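PDB 4YZE: HTH-type transcriptional repressor NemR from Escherichia coli, which represses transcription of the nemRA-gloA operon by binding the NemR box, and responds to electrophiles and reactive chlorine species such as bleach. Local coordinates for residues A90-T95 against E186-H191; L159-V164 against K193-T198; H49-K54 against G58-E63; H9-H14 against A40-G45; A115-L120 against S126-G131. The protein carries 5 engineered substitutions. All coordinates share one frame; numbering follows the deposited sequence.

Contact 1 of 5, residues A90-T95 against E186-H191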
# COMPACT_ATOMS: atom_id res chain seq x y z
N ALA A 90 2.10 3.39 20.02
CA ALA A 90 0.87 2.64 20.23
C ALA A 90 0.06 2.53 18.92
O ALA A 90 -0.65 1.55 18.69
CB ALA A 90 0.05 3.27 21.35
N TYR A 91 0.17 3.56 18.09
CA TYR A 91 -0.44 3.58 16.77
C TYR A 91 0.03 2.38 15.98
O TYR A 91 -0.77 1.66 15.40
CB TYR A 91 -0.08 4.89 16.06
CG TYR A 91 -0.42 5.01 14.58
CD1 TYR A 91 -1.74 5.06 14.14
CD2 TYR A 91 0.59 5.16 13.63
CE1 TYR A 91 -2.04 5.21 12.78
CE2 TYR A 91 0.31 5.30 12.29
CZ TYR A 91 -1.01 5.33 11.86
OH TYR A 91 -1.27 5.49 10.50
N TYR A 92 1.34 2.13 15.98
CA TYR A 92 1.81 0.93 15.30
C TYR A 92 1.48 -0.35 16.06
O TYR A 92 1.25 -1.39 15.44
CB TYR A 92 3.29 1.02 14.99
CG TYR A 92 3.63 2.02 13.93
CD1 TYR A 92 3.65 1.67 12.58
CD2 TYR A 92 3.94 3.32 14.27
CE1 TYR A 92 3.97 2.60 11.60
CE2 TYR A 92 4.25 4.26 13.30
CZ TYR A 92 4.27 3.89 11.97
OH TYR A 92 4.60 4.83 11.02
N GLN A 93 1.49 -0.29 17.39
CA GLN A 93 1.23 -1.51 18.18
C GLN A 93 -0.23 -1.94 18.02
O GLN A 93 -0.52 -3.13 17.91
CB GLN A 93 1.60 -1.30 19.65
CG GLN A 93 1.36 -2.51 20.55
CD GLN A 93 2.23 -3.71 20.21
OE1 GLN A 93 1.72 -4.80 19.91
NE2 GLN A 93 3.54 -3.52 20.26
N GLN A 94 -1.14 -0.97 17.99
CA GLN A 94 -2.56 -1.25 17.74
C GLN A 94 -2.78 -1.86 16.35
O GLN A 94 -3.58 -2.78 16.18
CB GLN A 94 -3.38 0.03 17.85
CG GLN A 94 -4.57 -0.04 18.80
CD GLN A 94 -4.39 0.85 20.02
OE1 GLN A 94 -3.34 0.83 20.67
NE2 GLN A 94 -5.41 1.64 20.33
N THR A 95 -2.06 -1.34 15.36
CA THR A 95 -2.12 -1.87 14.01
C THR A 95 -1.72 -3.33 14.04
O THR A 95 -2.39 -4.17 13.42
CB THR A 95 -1.18 -1.10 13.07
OG1 THR A 95 -1.55 0.28 13.04
CG2 THR A 95 -1.26 -1.68 11.67
N GLU A 186 5.74 -5.69 12.51
CA GLU A 186 6.68 -5.70 13.64
C GLU A 186 7.92 -4.96 13.19
O GLU A 186 8.52 -4.22 13.95
CB GLU A 186 7.05 -7.12 14.12
CG GLU A 186 5.87 -7.94 14.59
CD GLU A 186 6.23 -9.40 14.91
OE1 GLU A 186 7.04 -10.01 14.16
OE2 GLU A 186 5.69 -9.94 15.90
N ASN A 187 8.31 -5.15 11.94
CA ASN A 187 9.52 -4.50 11.49
C ASN A 187 9.32 -2.99 11.40
O ASN A 187 10.22 -2.22 11.74
CB ASN A 187 10.02 -5.08 10.17
CG ASN A 187 11.34 -4.46 9.74
OD1 ASN A 187 12.33 -4.51 10.46
ND2 ASN A 187 11.34 -3.85 8.56
N ALA A 188 8.13 -2.56 10.97
CA ALA A 188 7.84 -1.13 10.94
C ALA A 188 7.87 -0.53 12.34
O ALA A 188 8.44 0.54 12.54
CB ALA A 188 6.49 -0.82 10.24
N LEU A 189 7.26 -1.22 13.31
CA LEU A 189 7.23 -0.77 14.70
C LEU A 189 8.65 -0.61 15.21
O LEU A 189 8.96 0.40 15.84
CB LEU A 189 6.48 -1.78 15.58
CG LEU A 189 5.79 -1.36 16.88
CD1 LEU A 189 5.75 -2.50 17.90
CD2 LEU A 189 6.37 -0.13 17.52
N ALA A 190 9.50 -1.60 14.96
CA ALA A 190 10.87 -1.54 15.48
C ALA A 190 11.63 -0.37 14.85
O ALA A 190 12.44 0.27 15.51
CB ALA A 190 11.60 -2.85 15.26
N HIS A 191 11.35 -0.08 13.58
CA HIS A 191 12.05 1.02 12.92
C HIS A 191 11.57 2.39 13.42
O HIS A 191 12.39 3.32 13.61
CB HIS A 191 11.97 0.87 11.40
CG HIS A 191 12.48 2.04 10.63
ND1 HIS A 191 13.80 2.18 10.26
CD2 HIS A 191 11.83 3.11 10.10
CE1 HIS A 191 13.95 3.30 9.56
NE2 HIS A 191 12.77 3.88 9.45
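Y92 and L189 face each other where two nearly antiparallel helices pass, their CA atoms 5.7 Å apart. The short axes approach to 9.5 Å and run at 170° to one another, so the two segments lie side by side. The main apolar contact is between L189 and Y92. The leucine CG is anti to the backbone N (chi1 -154°), which carries the branch across to the neighbouring helix, where L189 CG lies 3.9 Å from Y92 CB and L189 CD2 lies 4.1 Å from the same atom. The aliphatic root of the tyrosine, not its ring, therefore receives the leucine. Farther out, at the ring, Y92 CD1 meets A188 CB obliquely at 4.4 Å. Y91 comes over one face of the Y92 ring, its CD2 3.7 Å above the plane and displaced toward the rim. The phenol end of Y92 is committed to a third helix, by a hydrogen bond from Y92 OH to L165 O, and W169 of that helix stacks on Y91. N187 and H191 turn to the second subunit. Helices 84-97, 158-179 and 183-195 thus share an apolar core, as in the all-helical C-terminal domain of TetR-family repressors.

Contact 2 of 5, residues L159-V164 against K193-T198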
# COMPACT_ATOMS: atom_id res chain seq x y z
N LEU A 159 5.38 17.46 9.61
CA LEU A 159 4.51 17.00 8.52
C LEU A 159 5.22 16.00 7.64
O LEU A 159 4.69 14.92 7.35
CB LEU A 159 4.00 18.18 7.68
CG LEU A 159 2.89 17.81 6.68
CD1 LEU A 159 1.70 17.17 7.41
CD2 LEU A 159 2.44 19.02 5.86
N GLN A 160 6.43 16.35 7.21
CA GLN A 160 7.27 15.44 6.44
C GLN A 160 7.39 14.10 7.17
O GLN A 160 7.16 13.03 6.59
CB GLN A 160 8.65 16.05 6.22
N GLN A 161 7.71 14.15 8.46
CA GLN A 161 7.92 12.91 9.19
C GLN A 161 6.60 12.19 9.36
O GLN A 161 6.55 10.97 9.28
CB GLN A 161 8.62 13.14 10.54
CG GLN A 161 8.72 11.89 11.41
CD GLN A 161 9.56 10.78 10.76
OE1 GLN A 161 9.05 9.73 10.35
NE2 GLN A 161 10.86 11.02 10.68
N ALA A 162 5.52 12.94 9.58
CA ALA A 162 4.20 12.30 9.69
C ALA A 162 3.79 11.55 8.42
O ALA A 162 3.15 10.51 8.50
CB ALA A 162 3.12 13.32 10.07
N GLN A 163 4.16 12.08 7.27
CA GLN A 163 3.74 11.50 6.00
C GLN A 163 4.47 10.20 5.74
O GLN A 163 3.91 9.23 5.21
CB GLN A 163 3.98 12.51 4.87
CG GLN A 163 3.01 13.67 4.95
CD GLN A 163 3.32 14.81 3.99
OE1 GLN A 163 2.53 15.74 3.85
NE2 GLN A 163 4.47 14.74 3.32
N VAL A 164 5.74 10.19 6.11
CA VAL A 164 6.56 8.98 6.04
C VAL A 164 5.98 7.91 6.93
O VAL A 164 5.92 6.76 6.54
CB VAL A 164 8.02 9.27 6.47
CG1 VAL A 164 8.80 7.97 6.77
CG2 VAL A 164 8.71 10.09 5.39
N LYS A 193 10.51 2.96 16.46
CA LYS A 193 11.14 3.07 17.78
C LYS A 193 12.52 3.69 17.69
O LYS A 193 12.95 4.40 18.59
CB LYS A 193 11.28 1.70 18.44
CG LYS A 193 10.06 1.26 19.23
CD LYS A 193 10.25 -0.15 19.80
CE LYS A 193 8.97 -0.62 20.47
NZ LYS A 193 8.98 -2.08 20.77
N ASN A 194 13.23 3.41 16.60
CA ASN A 194 14.58 3.92 16.43
C ASN A 194 14.59 5.33 15.81
O ASN A 194 15.45 6.15 16.11
CB ASN A 194 15.40 2.95 15.59
CG ASN A 194 16.89 3.23 15.65
OD1 ASN A 194 17.49 3.68 14.67
ND2 ASN A 194 17.49 2.97 16.81
N ILE A 195 13.61 5.62 14.96
CA ILE A 195 13.55 6.89 14.25
C ILE A 195 12.98 8.00 15.14
O ILE A 195 13.48 9.13 15.14
CB ILE A 195 12.72 6.76 12.95
CG1 ILE A 195 13.47 5.90 11.94
CG2 ILE A 195 12.44 8.11 12.35
CD1 ILE A 195 14.93 6.33 11.77
N ILE A 196 11.90 7.68 15.86
CA ILE A 196 11.29 8.59 16.81
C ILE A 196 11.84 8.20 18.17
O ILE A 196 11.27 7.33 18.85
CB ILE A 196 9.73 8.48 16.81
CG1 ILE A 196 9.17 8.58 15.40
CG2 ILE A 196 9.10 9.55 17.73
CD1 ILE A 196 9.54 9.87 14.65
N ALA A 197 12.96 8.82 18.56
CA ALA A 197 13.72 8.38 19.73
C ALA A 197 13.41 9.16 20.98
O ALA A 197 12.87 10.26 20.93
CB ALA A 197 15.22 8.44 19.45
N THR A 198 13.79 8.59 22.11
CA THR A 198 13.78 9.34 23.35
C THR A 198 14.99 10.26 23.31
O THR A 198 16.05 9.88 22.83
CB THR A 198 13.84 8.41 24.56
OG1 THR A 198 15.06 7.65 24.51
CG2 THR A 198 12.66 7.44 24.52
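Q161 reaches across to I195 and I196 and makes every contact from the first segment, so the meeting can be followed along one chain. Its CB starts toward the other segment but remains 5.3 Å from I196 CD1. The next bond closes the gap: with CG anti to the backbone N (chi1 174°), Q161 CG comes to 3.9 Å from I196 CD1. The two side chains approach from opposite directions, and the same methyl also lies 4.0 Å from Q161 CD, so the end of the isoleucine supports both the methylene and the start of the amide. A bend at chi2 (62°) then turns the amide aside toward I195. There Q161 NE2 rests 3.7 Å from I195 CG2, a nonpolar neighbour that the glutamine crosses at a slant. No hydrogen bond joins the segments. Q161 OE1 is buried by this contact and has no polar partner in the model. I196 is the first residue to abandon helical backbone angles after helix 183-195, and the end of its side chain reaches back toward Q161. R85, from helix 84-97, binds the carbonyls of both K193 and I196 and so holds this helix end, while A197 pairs with T153 through backbone bonds. F154 of the loop before helix 158-179 and H191 of the second subunit also pack on the glutamine; I196 also packs on L143 of helix 122-148, placing the contact where helices 122-148, 158-179 and 183-195 meet the dimer partner.

Contact 3 of 5, residues H49-K54 against G58-E63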
# COMPACT_ATOMS: atom_id res chain seq x y z
N HIS A 49 -34.31 6.61 -0.94
CA HIS A 49 -34.76 7.71 -0.09
C HIS A 49 -33.59 8.38 0.65
O HIS A 49 -33.59 9.58 0.91
CB HIS A 49 -35.82 7.22 0.90
CG HIS A 49 -36.12 8.20 2.01
ND1 HIS A 49 -35.78 7.96 3.32
CD2 HIS A 49 -36.73 9.41 1.99
CE1 HIS A 49 -36.16 8.99 4.06
NE2 HIS A 49 -36.74 9.88 3.28
N TYR A 50 -32.58 7.59 1.00
CA TYR A 50 -31.44 8.10 1.75
C TYR A 50 -30.30 8.53 0.85
O TYR A 50 -29.61 9.51 1.12
CB TYR A 50 -30.94 7.07 2.76
CG TYR A 50 -31.94 6.78 3.86
CD1 TYR A 50 -32.38 7.80 4.69
CD2 TYR A 50 -32.43 5.51 4.07
CE1 TYR A 50 -33.30 7.55 5.69
CE2 TYR A 50 -33.34 5.25 5.07
CZ TYR A 50 -33.77 6.28 5.88
OH TYR A 50 -34.68 6.03 6.88
N PHE A 51 -30.10 7.79 -0.23
CA PHE A 51 -28.94 8.00 -1.07
C PHE A 51 -29.37 8.06 -2.52
O PHE A 51 -30.11 7.19 -2.99
CB PHE A 51 -27.91 6.89 -0.84
CG PHE A 51 -27.50 6.74 0.59
CD1 PHE A 51 -26.58 7.61 1.15
CD2 PHE A 51 -28.04 5.74 1.38
CE1 PHE A 51 -26.19 7.48 2.47
CE2 PHE A 51 -27.66 5.60 2.71
CZ PHE A 51 -26.74 6.47 3.25
N ARG A 52 -28.89 9.08 -3.22
CA ARG A 52 -29.18 9.28 -4.64
C ARG A 52 -28.74 8.08 -5.47
O ARG A 52 -29.42 7.69 -6.43
CB ARG A 52 -28.49 10.56 -5.15
CG ARG A 52 -27.77 10.41 -6.49
CD ARG A 52 -27.14 11.72 -6.94
NE ARG A 52 -26.27 12.28 -5.91
CZ ARG A 52 -24.94 12.20 -5.92
NH1 ARG A 52 -24.31 11.59 -6.91
NH2 ARG A 52 -24.25 12.75 -4.93
N SER A 53 -27.62 7.48 -5.09
CA SER A 53 -27.03 6.40 -5.86
C SER A 53 -25.99 5.62 -5.08
O SER A 53 -25.69 5.94 -3.92
CB SER A 53 -26.36 6.95 -7.11
OG SER A 53 -25.26 7.77 -6.75
N LYS A 54 -25.44 4.59 -5.71
CA LYS A 54 -24.40 3.79 -5.09
C LYS A 54 -23.20 4.67 -4.82
O LYS A 54 -22.54 4.54 -3.77
CB LYS A 54 -24.01 2.61 -5.98
CG LYS A 54 -22.89 1.77 -5.37
CD LYS A 54 -22.29 0.78 -6.35
CE LYS A 54 -21.29 -0.11 -5.65
NZ LYS A 54 -20.42 -0.90 -6.56
N GLY A 58 -21.32 5.49 -1.22
CA GLY A 58 -19.91 5.28 -0.96
C GLY A 58 -19.23 6.47 -0.29
O GLY A 58 -18.42 6.29 0.61
N VAL A 59 -19.56 7.68 -0.74
CA VAL A 59 -18.99 8.89 -0.14
C VAL A 59 -19.40 8.98 1.33
O VAL A 59 -18.55 9.19 2.20
CB VAL A 59 -19.43 10.16 -0.86
CG1 VAL A 59 -18.68 11.38 -0.28
CG2 VAL A 59 -19.17 10.05 -2.34
N ALA A 60 -20.70 8.83 1.58
CA ALA A 60 -21.23 8.82 2.94
C ALA A 60 -20.59 7.71 3.77
O ALA A 60 -20.23 7.93 4.95
CB ALA A 60 -22.75 8.67 2.92
N MET A 61 -20.44 6.53 3.17
CA MET A 61 -19.78 5.40 3.84
C MET A 61 -18.36 5.77 4.26
O MET A 61 -17.98 5.59 5.42
CB MET A 61 -19.73 4.19 2.91
CG MET A 61 -19.01 2.98 3.50
SD MET A 61 -18.92 1.58 2.33
CE MET A 61 -17.59 2.15 1.25
N LEU A 62 -17.58 6.30 3.32
CA LEU A 62 -16.19 6.62 3.62
C LEU A 62 -16.13 7.71 4.68
O LEU A 62 -15.33 7.61 5.61
CB LEU A 62 -15.45 7.07 2.36
CG LEU A 62 -15.10 5.98 1.35
CD1 LEU A 62 -14.37 6.56 0.15
CD2 LEU A 62 -14.24 4.95 2.02
N GLU A 63 -16.97 8.73 4.53
CA GLU A 63 -16.95 9.86 5.46
C GLU A 63 -17.27 9.36 6.86
O GLU A 63 -16.65 9.78 7.82
CB GLU A 63 -17.94 10.96 5.03
CG GLU A 63 -17.44 11.80 3.85
CD GLU A 63 -18.52 12.70 3.27
OE1 GLU A 63 -19.68 12.63 3.74
OE2 GLU A 63 -18.20 13.49 2.35
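F51 turns its ring toward A60 because CG lies anti to its own carbonyl carbon and beside the backbone N (chi1 -55°), just where the chain has left helix 44-50. F51 CE1 then comes to 3.7 Å from A60 CB, the methyl approaching the ring obliquely. F57 meets the same ring edge-to-face, and L16 and R12 of helix 10-26 pack on it, so the phenylalanine packs where helices 10-26, 44-50 and 54-79 come together. Closer to the turn, the backbone takes over: G58 N donates to K54 O at 3.0 Å with an N-H...O angle of 156°, a first-turn bond of helix 54-79. S53 is the N-cap of that helix, its OG accepting from A56 N, and R52 adds a salt bridge to E55. K54 points away from the second segment and stretches out with all four torsions near anti; its ammonium binds the carbonyls of M31 and F28 and makes a cation-pi contact with the F28 ring. The segments form the capped turn that follows the second helix of the predicted helix-turn-helix, where the DNA-binding domain of a TetR-family repressor runs into the long helix leading to the regulatory domain.

Contact 4 of 5, residues H9-H14 against A40-G45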
# COMPACT_ATOMS: atom_id res chain seq x y z
N HIS A 9 -32.67 7.00 10.05
CA HIS A 9 -31.64 7.47 10.98
C HIS A 9 -30.83 6.29 11.48
O HIS A 9 -29.61 6.23 11.29
CB HIS A 9 -32.28 8.23 12.15
N ASP A 10 -31.51 5.34 12.13
CA ASP A 10 -30.91 4.06 12.51
C ASP A 10 -30.78 3.19 11.26
O ASP A 10 -29.86 2.39 11.13
CB ASP A 10 -31.78 3.35 13.56
CG ASP A 10 -32.23 4.28 14.68
OD1 ASP A 10 -33.25 4.97 14.50
OD2 ASP A 10 -31.57 4.30 15.75
N THR A 11 -31.73 3.37 10.33
CA THR A 11 -31.70 2.69 9.04
C THR A 11 -30.50 3.16 8.22
O THR A 11 -29.75 2.35 7.66
CB THR A 11 -32.98 2.99 8.24
OG1 THR A 11 -34.13 2.68 9.03
CG2 THR A 11 -33.01 2.19 6.94
N ARG A 12 -30.34 4.47 8.15
CA ARG A 12 -29.21 5.08 7.46
C ARG A 12 -27.87 4.51 7.92
O ARG A 12 -27.05 4.11 7.09
CB ARG A 12 -29.24 6.60 7.66
CG ARG A 12 -28.66 7.36 6.50
CD ARG A 12 -28.62 8.85 6.78
NE ARG A 12 -27.78 9.55 5.81
CZ ARG A 12 -26.45 9.66 5.92
NH1 ARG A 12 -25.82 9.10 6.94
NH2 ARG A 12 -25.76 10.32 5.00
N GLU A 13 -27.64 4.47 9.24
CA GLU A 13 -26.40 3.91 9.76
C GLU A 13 -26.29 2.42 9.42
O GLU A 13 -25.21 1.91 9.12
CB GLU A 13 -26.30 4.09 11.28
CG GLU A 13 -25.96 5.50 11.73
CD GLU A 13 -24.53 5.91 11.41
OE1 GLU A 13 -23.60 5.12 11.69
OE2 GLU A 13 -24.34 7.02 10.87
N HIS A 14 -27.42 1.73 9.45
CA HIS A 14 -27.43 0.31 9.14
C HIS A 14 -26.93 0.05 7.72
O HIS A 14 -26.10 -0.83 7.53
CB HIS A 14 -28.82 -0.29 9.33
CG HIS A 14 -28.85 -1.78 9.17
ND1 HIS A 14 -27.88 -2.60 9.72
CD2 HIS A 14 -29.70 -2.59 8.51
CE1 HIS A 14 -28.15 -3.85 9.42
NE2 HIS A 14 -29.25 -3.88 8.68
N ALA A 40 -28.56 -5.99 4.14
CA ALA A 40 -29.04 -5.02 5.13
C ALA A 40 -30.52 -5.22 5.45
O ALA A 40 -31.03 -4.63 6.41
CB ALA A 40 -28.79 -3.61 4.65
N GLU A 41 -31.19 -6.04 4.64
CA GLU A 41 -32.63 -6.23 4.75
C GLU A 41 -33.37 -4.90 4.69
O GLU A 41 -34.18 -4.57 5.56
CB GLU A 41 -32.99 -7.02 6.01
CG GLU A 41 -32.40 -8.42 6.01
CD GLU A 41 -32.76 -9.21 7.25
OE1 GLU A 41 -33.92 -9.10 7.71
OE2 GLU A 41 -31.87 -9.93 7.75
N VAL A 42 -33.07 -4.14 3.64
CA VAL A 42 -33.64 -2.82 3.48
C VAL A 42 -34.18 -2.69 2.06
O VAL A 42 -33.45 -2.92 1.09
CB VAL A 42 -32.59 -1.73 3.71
CG1 VAL A 42 -33.15 -0.37 3.35
CG2 VAL A 42 -32.09 -1.76 5.16
N PRO A 43 -35.47 -2.32 1.93
CA PRO A 43 -36.09 -2.20 0.60
C PRO A 43 -35.39 -1.18 -0.29
O PRO A 43 -34.74 -0.23 0.19
CB PRO A 43 -37.52 -1.77 0.91
CG PRO A 43 -37.47 -1.22 2.30
CD PRO A 43 -36.40 -1.98 3.01
N LYS A 44 -35.51 -1.39 -1.59
CA LYS A 44 -34.80 -0.58 -2.58
C LYS A 44 -35.25 0.88 -2.54
O LYS A 44 -34.43 1.79 -2.70
CB LYS A 44 -35.04 -1.16 -3.97
CG LYS A 44 -34.07 -0.69 -5.04
CD LYS A 44 -34.31 -1.44 -6.33
CE LYS A 44 -33.24 -1.16 -7.36
NZ LYS A 44 -33.40 -2.11 -8.50
N GLY A 45 -36.54 1.09 -2.30
CA GLY A 45 -37.08 2.44 -2.25
C GLY A 45 -36.55 3.22 -1.06
O GLY A 45 -36.36 4.44 -1.14
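H14 meets the carbonyl of A40 at the edge of its imidazole and V42 obliquely. H14 NE2 lies 3.0 Å from A40 O, which sits near the plane of the ring, but the N-H...O angle is only 122°, so the hydrogen bond is weak. Beside it, H14 CD2 is 3.2 Å from the same oxygen, and the carbonyl is thus shared along one side of the ring. H14 CD2 also comes within 4.2 Å of V42 CG2. One turn earlier, T11 CG2 touches V42 CG1 more loosely, at 4.4 Å. With CG anti to its backbone N (chi1 -173°), H14 is carried out from helix 10-26 toward the loop. A40 ends helix 33-40, which closes in a Schellman motif with E41 at positive phi as the C-prime residue. A40 and V42 are backed by L15, and A40 also by T18. E13, on another side of helix 10-26, pairs with R64. The negative end of helix 33-40 might mildly favour a protonated imidazole; E41 OE2, 6.7 Å from H14 NE2, is not in contact and could add only a weak effect, and the bent bond suggests a modest attraction.

Contact 5 of 5, residues A115-L120 against S126-G131. Engineered in segment 115-120: S118 (natural residue Cys).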
# COMPACT_ATOMS: atom_id res chain seq x y z
N ALA A 115 -6.59 -0.08 -4.29
CA ALA A 115 -6.48 -0.68 -5.62
C ALA A 115 -7.68 -0.42 -6.52
O ALA A 115 -7.78 -0.98 -7.61
CB ALA A 115 -6.20 -2.15 -5.51
N GLU A 116 -8.60 0.43 -6.06
CA GLU A 116 -9.78 0.77 -6.84
C GLU A 116 -9.84 2.25 -7.19
O GLU A 116 -10.70 2.65 -7.98
CB GLU A 116 -11.07 0.42 -6.08
CG GLU A 116 -11.42 -1.06 -6.02
CD GLU A 116 -12.42 -1.36 -4.91
OE1 GLU A 116 -13.57 -0.85 -4.99
OE2 GLU A 116 -12.05 -2.08 -3.96
N VAL A 117 -8.94 3.06 -6.61
CA VAL A 117 -9.00 4.51 -6.80
C VAL A 117 -8.95 4.83 -8.28
O VAL A 117 -9.58 5.79 -8.74
CB VAL A 117 -7.94 5.30 -5.97
CG1 VAL A 117 -8.22 5.17 -4.49
CG2 VAL A 117 -6.51 4.86 -6.29
N SER A 118 -8.22 4.00 -9.01
CA SER A 118 -8.29 3.94 -10.47
C SER A 118 -9.73 4.03 -10.97
O SER A 118 -10.04 4.86 -11.83
CB SER A 118 -7.66 2.63 -10.95
OG SER A 118 -6.82 2.07 -9.95
N ASP A 119 -10.61 3.20 -10.42
CA ASP A 119 -12.00 3.13 -10.87
C ASP A 119 -13.02 3.61 -9.82
O ASP A 119 -13.94 2.86 -9.47
CB ASP A 119 -12.35 1.71 -11.32
N LEU A 120 -12.86 4.84 -9.33
CA LEU A 120 -13.79 5.43 -8.36
C LEU A 120 -14.16 6.87 -8.72
O LEU A 120 -13.38 7.56 -9.36
CB LEU A 120 -13.19 5.40 -6.96
CG LEU A 120 -13.09 4.04 -6.25
CD1 LEU A 120 -12.50 4.20 -4.87
CD2 LEU A 120 -14.47 3.39 -6.18
N SER A 126 -11.56 11.55 -3.35
CA SER A 126 -11.36 12.74 -2.55
C SER A 126 -11.69 12.49 -1.08
O SER A 126 -11.00 12.99 -0.19
CB SER A 126 -12.17 13.90 -3.12
OG SER A 126 -12.23 15.01 -2.24
N ALA A 127 -12.73 11.70 -0.83
CA ALA A 127 -13.04 11.29 0.54
C ALA A 127 -11.86 10.52 1.16
O ALA A 127 -11.58 10.67 2.35
CB ALA A 127 -14.29 10.43 0.57
N MET A 128 -11.20 9.69 0.36
CA MET A 128 -10.05 8.92 0.85
C MET A 128 -8.85 9.83 1.07
O MET A 128 -8.11 9.65 2.02
CB MET A 128 -9.66 7.84 -0.14
CG MET A 128 -10.75 6.78 -0.33
SD MET A 128 -10.23 5.55 -1.53
CE MET A 128 -8.96 4.67 -0.60
N ASP A 129 -8.65 10.77 0.16
CA ASP A 129 -7.51 11.66 0.24
C ASP A 129 -7.67 12.42 1.55
O ASP A 129 -6.77 12.47 2.37
CB ASP A 129 -7.48 12.59 -0.97
CG ASP A 129 -6.18 13.35 -1.10
OD1 ASP A 129 -5.19 12.97 -0.44
OD2 ASP A 129 -6.14 14.33 -1.88
N LYS A 130 -8.87 12.96 1.76
CA LYS A 130 -9.23 13.64 3.00
C LYS A 130 -9.04 12.75 4.22
O LYS A 130 -8.54 13.20 5.25
CB LYS A 130 -10.68 14.12 2.90
CG LYS A 130 -11.38 14.24 4.24
CD LYS A 130 -11.31 15.66 4.78
CE LYS A 130 -12.70 16.29 4.85
NZ LYS A 130 -13.50 16.01 3.62
N GLY A 131 -9.43 11.48 4.12
CA GLY A 131 -9.23 10.54 5.21
C GLY A 131 -7.77 10.45 5.62
O GLY A 131 -7.42 10.61 6.79
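The loop that joins helices 109-114 and 122-148 in the C-terminal, regulatory domain of this TetR-family repressor folds back on the second of these helices through V117, L120 and M128. It carries S118, an engineered residue replacing a cysteine that in the natural protein forms a transient interchain disulfide in the presence of reactive electrophiles; S118 OG makes a weak hydrogen bond to K177 NZ of the second subunit. The side chain of M128 is about 9 Å from that of C108, the residue central to the response to reactive chlorine species, which puts the contact near the sensing region. The meeting itself is apolar and has no hydrogen bond across it. M128 leaves its helix with CG anti to the carbonyl carbon (chi1 -64°) and runs straight to its sulfur, then bends at chi3 (71°), which folds the terminal methyl back beside the valine. Three residues on from V117, L120 also points toward M128, its CD1 4.3 Å from M128 SD, so the sulfur has V117 close by and L120 more loosely, while of the two the methyl CE meets V117 alone. L62 and Y66 of helix 54-79 border the same methionine within the subunit, and I178 of the second subunit packs on it. E116 OE1, meanwhile, accepts from T29 N, linking the loop to the DNA-binding domain. The valine uses a single branch: V117 CG1 lies 3.6 Å from M128 SD and 4.0 Å from M128 CE.

In the fold
Along the chain contact 4 closes first, then contact 3; contact 5 is nested inside the loop closed by contact 1, and contact 2 alternates with contact 1. Contacts 3 and 4, centres 12 Å apart, share helix 44-50 in the DNA-binding domain and touch through Y50 against T11. Contacts 1 and 2, also 12 Å between centres, both use helix 183-195 on the opposite side of the chain's centre, where both reach the second subunit. Contact 5 lies between these ends, 15 Å from contact 3 and 25 Å from contact 1 by centres. L62 against A127 joins contact 3 to contact 5, a direct packing link between the two domains, which could couple them.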